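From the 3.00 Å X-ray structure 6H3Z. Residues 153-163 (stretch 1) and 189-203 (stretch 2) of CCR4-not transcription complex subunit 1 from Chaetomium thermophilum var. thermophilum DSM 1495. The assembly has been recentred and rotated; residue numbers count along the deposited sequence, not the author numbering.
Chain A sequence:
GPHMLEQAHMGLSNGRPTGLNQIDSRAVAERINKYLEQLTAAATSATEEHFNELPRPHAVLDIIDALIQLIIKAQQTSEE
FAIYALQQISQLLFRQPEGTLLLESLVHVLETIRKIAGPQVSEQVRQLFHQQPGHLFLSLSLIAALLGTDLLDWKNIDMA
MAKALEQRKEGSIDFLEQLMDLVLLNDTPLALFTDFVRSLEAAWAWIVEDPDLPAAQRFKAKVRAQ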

# COMPACT_ATOMS: atom_id res chain seq x y z
N ASP A 153 -1.95 6.54 6.54
CA ASP A 153 -1.89 7.62 7.53
C ASP A 153 -1.62 8.92 6.80
O ASP A 153 -0.48 9.17 6.38
CB ASP A 153 -0.81 7.36 8.59
CG ASP A 153 -0.94 8.25 9.79
OD1 ASP A 153 -0.51 9.41 9.72
OD2 ASP A 153 -1.50 7.80 10.81
N TRP A 154 -2.69 9.74 6.60
CA TRP A 154 -2.60 10.97 5.82
C TRP A 154 -1.73 12.03 6.47
O TRP A 154 -1.12 12.78 5.72
CB TRP A 154 -3.96 11.52 5.44
CG TRP A 154 -4.78 10.58 4.61
CD1 TRP A 154 -6.01 10.08 4.93
CD2 TRP A 154 -4.43 9.99 3.34
NE1 TRP A 154 -6.46 9.26 3.92
CE2 TRP A 154 -5.51 9.17 2.94
CE3 TRP A 154 -3.30 10.08 2.50
CZ2 TRP A 154 -5.50 8.44 1.74
CZ3 TRP A 154 -3.30 9.37 1.30
CH2 TRP A 154 -4.39 8.56 0.94
N LYS A 155 -1.59 12.05 7.83
CA LYS A 155 -0.66 13.01 8.46
C LYS A 155 0.79 12.67 8.05
O LYS A 155 1.51 13.57 7.59
CB LYS A 155 -0.83 13.11 10.00
CG LYS A 155 0.18 14.10 10.60
CD LYS A 155 0.07 14.40 12.11
CE LYS A 155 1.33 15.04 12.71
NZ LYS A 155 1.61 16.45 12.26
N ASN A 156 1.19 11.38 8.16
CA ASN A 156 2.53 10.90 7.80
C ASN A 156 2.81 11.14 6.34
O ASN A 156 3.87 11.69 6.01
CB ASN A 156 2.70 9.41 8.12
CG ASN A 156 2.90 9.06 9.56
OD1 ASN A 156 2.79 9.89 10.47
ND2 ASN A 156 3.19 7.79 9.80
N ILE A 157 1.86 10.75 5.45
CA ILE A 157 1.96 10.93 4.00
C ILE A 157 2.10 12.43 3.69
O ILE A 157 2.99 12.80 2.90
CB ILE A 157 0.78 10.24 3.25
CG1 ILE A 157 0.95 8.71 3.24
CG2 ILE A 157 0.59 10.76 1.82
CD1 ILE A 157 -0.29 7.92 2.93
N ASP A 158 1.25 13.30 4.33
CA ASP A 158 1.26 14.76 4.15
C ASP A 158 2.60 15.34 4.50
O ASP A 158 3.16 16.08 3.70
CB ASP A 158 0.16 15.45 4.97
CG ASP A 158 0.10 16.96 4.80
OD1 ASP A 158 0.40 17.45 3.71
OD2 ASP A 158 -0.37 17.64 5.74
N MET A 159 3.13 14.97 5.68
CA MET A 159 4.42 15.43 6.18
C MET A 159 5.59 15.06 5.25
O MET A 159 6.52 15.85 5.09
CB MET A 159 4.65 14.90 7.60
CG MET A 159 3.83 15.61 8.65
SD MET A 159 3.97 17.43 8.64
CE MET A 159 5.69 17.64 9.21
N ALA A 160 5.51 13.87 4.65
CA ALA A 160 6.49 13.30 3.73
C ALA A 160 6.61 14.11 2.45
O ALA A 160 7.73 14.43 2.05
CB ALA A 160 6.14 11.85 3.41
N MET A 161 5.46 14.43 1.81
CA MET A 161 5.39 15.21 0.58
C MET A 161 5.83 16.62 0.89
O MET A 161 6.58 17.19 0.12
CB MET A 161 3.98 15.25 -0.00
CG MET A 161 3.40 13.92 -0.31
SD MET A 161 1.58 14.02 -0.50
CE MET A 161 1.48 14.10 -2.19
N ALA A 162 5.36 17.17 2.03
CA ALA A 162 5.71 18.50 2.51
C ALA A 162 7.25 18.65 2.52
O ALA A 162 7.74 19.64 1.97
CB ALA A 162 5.14 18.72 3.90
N LYS A 163 7.99 17.65 3.07
CA LYS A 163 9.46 17.64 3.10
C LYS A 163 10.05 17.62 1.69
O LYS A 163 10.95 18.41 1.41
CB LYS A 163 10.02 16.48 3.95
CG LYS A 163 11.51 16.64 4.26
CD LYS A 163 12.09 15.48 5.08
CE LYS A 163 13.46 15.78 5.64
NZ LYS A 163 14.05 14.61 6.35
N PRO A 189 -14.94 10.42 -1.40
CA PRO A 189 -13.54 10.62 -0.97
C PRO A 189 -13.11 9.86 0.26
O PRO A 189 -13.89 9.67 1.21
CB PRO A 189 -13.42 12.15 -0.77
CG PRO A 189 -14.79 12.73 -1.09
CD PRO A 189 -15.77 11.59 -1.04
N LEU A 190 -11.84 9.44 0.23
CA LEU A 190 -11.19 8.67 1.29
C LEU A 190 -10.33 9.59 2.18
O LEU A 190 -9.84 9.15 3.23
CB LEU A 190 -10.37 7.52 0.68
CG LEU A 190 -11.15 6.53 -0.17
CD1 LEU A 190 -10.92 6.77 -1.63
CD2 LEU A 190 -10.77 5.11 0.20
N ALA A 191 -10.17 10.87 1.76
CA ALA A 191 -9.44 11.91 2.49
C ALA A 191 -10.08 13.27 2.25
O ALA A 191 -10.92 13.44 1.37
CB ALA A 191 -7.97 11.94 2.09
N LEU A 192 -9.69 14.23 3.09
CA LEU A 192 -10.13 15.62 3.02
C LEU A 192 -8.98 16.46 2.53
O LEU A 192 -7.81 16.08 2.68
CB LEU A 192 -10.62 16.13 4.39
CG LEU A 192 -11.94 15.57 4.84
CD1 LEU A 192 -12.09 15.69 6.31
CD2 LEU A 192 -13.10 16.24 4.16
N PHE A 193 -9.29 17.59 1.91
CA PHE A 193 -8.29 18.49 1.39
C PHE A 193 -7.38 18.98 2.55
O PHE A 193 -6.17 19.14 2.37
CB PHE A 193 -8.96 19.65 0.65
CG PHE A 193 -7.97 20.58 -0.01
CD1 PHE A 193 -7.38 20.24 -1.22
CD2 PHE A 193 -7.62 21.78 0.59
CE1 PHE A 193 -6.44 21.07 -1.81
CE2 PHE A 193 -6.69 22.62 -0.01
CZ PHE A 193 -6.11 22.26 -1.20
N THR A 194 -7.97 19.11 3.75
CA THR A 194 -7.30 19.52 4.97
C THR A 194 -6.32 18.48 5.47
O THR A 194 -5.45 18.82 6.26
CB THR A 194 -8.31 19.83 6.04
OG1 THR A 194 -9.08 18.64 6.23
CG2 THR A 194 -9.18 21.02 5.69
N ASP A 195 -6.45 17.21 5.04
CA ASP A 195 -5.53 16.14 5.44
C ASP A 195 -4.16 16.41 4.84
O ASP A 195 -3.18 15.82 5.29
CB ASP A 195 -6.03 14.73 5.02
CG ASP A 195 -7.23 14.19 5.80
OD1 ASP A 195 -7.28 14.39 7.05
OD2 ASP A 195 -8.09 13.51 5.19
N PHE A 196 -4.10 17.37 3.88
CA PHE A 196 -2.89 17.74 3.17
C PHE A 196 -2.46 19.22 3.32
O PHE A 196 -1.79 19.73 2.42
CB PHE A 196 -3.01 17.34 1.68
CG PHE A 196 -3.44 15.91 1.45
CD1 PHE A 196 -2.59 14.85 1.74
CD2 PHE A 196 -4.70 15.62 0.93
CE1 PHE A 196 -2.99 13.53 1.53
CE2 PHE A 196 -5.10 14.29 0.70
CZ PHE A 196 -4.24 13.26 1.01
N VAL A 197 -2.75 19.87 4.48
CA VAL A 197 -2.38 21.28 4.72
C VAL A 197 -0.94 21.53 4.44
O VAL A 197 -0.61 22.50 3.76
CB VAL A 197 -2.60 21.83 6.16
CG1 VAL A 197 -3.07 23.28 6.13
CG2 VAL A 197 -3.48 20.96 7.03
N ARG A 198 -0.07 20.73 5.07
CA ARG A 198 1.37 20.93 5.03
C ARG A 198 1.94 20.83 3.63
O ARG A 198 2.81 21.65 3.29
CB ARG A 198 2.07 19.99 6.02
CG ARG A 198 1.62 20.18 7.48
CD ARG A 198 1.86 21.58 8.03
NE ARG A 198 3.28 21.86 8.19
CZ ARG A 198 3.96 21.65 9.30
NH1 ARG A 198 3.35 21.18 10.38
NH2 ARG A 198 5.26 21.90 9.35
N SER A 199 1.45 19.87 2.81
CA SER A 199 1.87 19.69 1.42
C SER A 199 1.42 20.89 0.60
O SER A 199 2.22 21.47 -0.12
CB SER A 199 1.26 18.43 0.86
OG SER A 199 1.80 17.31 1.53
N LEU A 200 0.15 21.28 0.77
CA LEU A 200 -0.45 22.44 0.11
C LEU A 200 0.40 23.69 0.35
O LEU A 200 0.71 24.40 -0.61
CB LEU A 200 -1.88 22.65 0.61
CG LEU A 200 -2.51 23.99 0.26
CD1 LEU A 200 -3.00 24.00 -1.18
CD2 LEU A 200 -3.63 24.33 1.22
N GLU A 201 0.81 23.94 1.61
CA GLU A 201 1.63 25.10 1.99
C GLU A 201 3.00 25.06 1.33
O GLU A 201 3.39 26.04 0.69
CB GLU A 201 1.75 25.22 3.51
CG GLU A 201 0.43 25.54 4.17
CD GLU A 201 0.54 26.02 5.59
OE1 GLU A 201 1.54 25.67 6.27
OE2 GLU A 201 -0.34 26.79 6.02
N ALA A 202 3.69 23.90 1.46
CA ALA A 202 5.00 23.62 0.88
C ALA A 202 4.99 23.87 -0.63
O ALA A 202 5.91 24.52 -1.16
CB ALA A 202 5.39 22.17 1.17
N ALA A 203 3.93 23.37 -1.31
CA ALA A 203 3.71 23.50 -2.74
C ALA A 203 3.40 24.93 -3.11
O ALA A 203 3.92 25.41 -4.11
CB ALA A 203 2.58 22.59 -3.18

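The contact between the two stretches centres on the carboxylate of Asp158, which is buried and points from the first helix toward the start of the second. Its OD1 accepts two hydrogen bonds from Ser199, one from OG at 2.6 Å and one from the backbone N at 2.8 Å, while OD2 accepts a longer one from Arg198 N (3.2 Å). Phe196 occupies the N-cap position, so these amides lie in the first turn of helix 197-203, where backbone NH groups lack acceptors within the helix. An aspartate on the neighbouring helix supplies them. With chi1 at -179° (t), its short side chain places both oxygens at this helix start, and the small Ser199 adds its hydroxyl to the same acceptor.

Beyond this polar cluster the helices run nearly parallel, 13° apart, with a closest axial approach of 7.6 Å. Alanine suits such proximity: the CA atoms of Ala162 and Ser199 are 4.2 Å apart, and Ala162 CB packs 4.4 Å from Ala202 CB and 3.8 Å from the backbone oxygen Arg198 O. Alongside, Met159 bends back through three m rotamers, bringing SD to 3.8 Å from Arg198 CG and over one face of the guanidinium, although its CA-to-CB bond points away.

At the other end, Trp154 covers the loop that precedes the second helix. Ala191 CB sits over its five-membered ring, 3.8 Å from the centroid, in a CH-pi contact, and the indole NE1 makes a weak hydrogen bond to Leu190 O (3.5 Å). The edge of Phe196 is directed at the face of the six-membered ring, with planes at 72° and Trp154 CE3 3.6 Å from Phe196 CE1. The broad indole thus spans both loop and aromatic neighbour. Asp195 braces this loop from within, its OD2 accepting from Leu192 N at 2.7 Å. Altogether the contact buries 600 Å², summed over both sides.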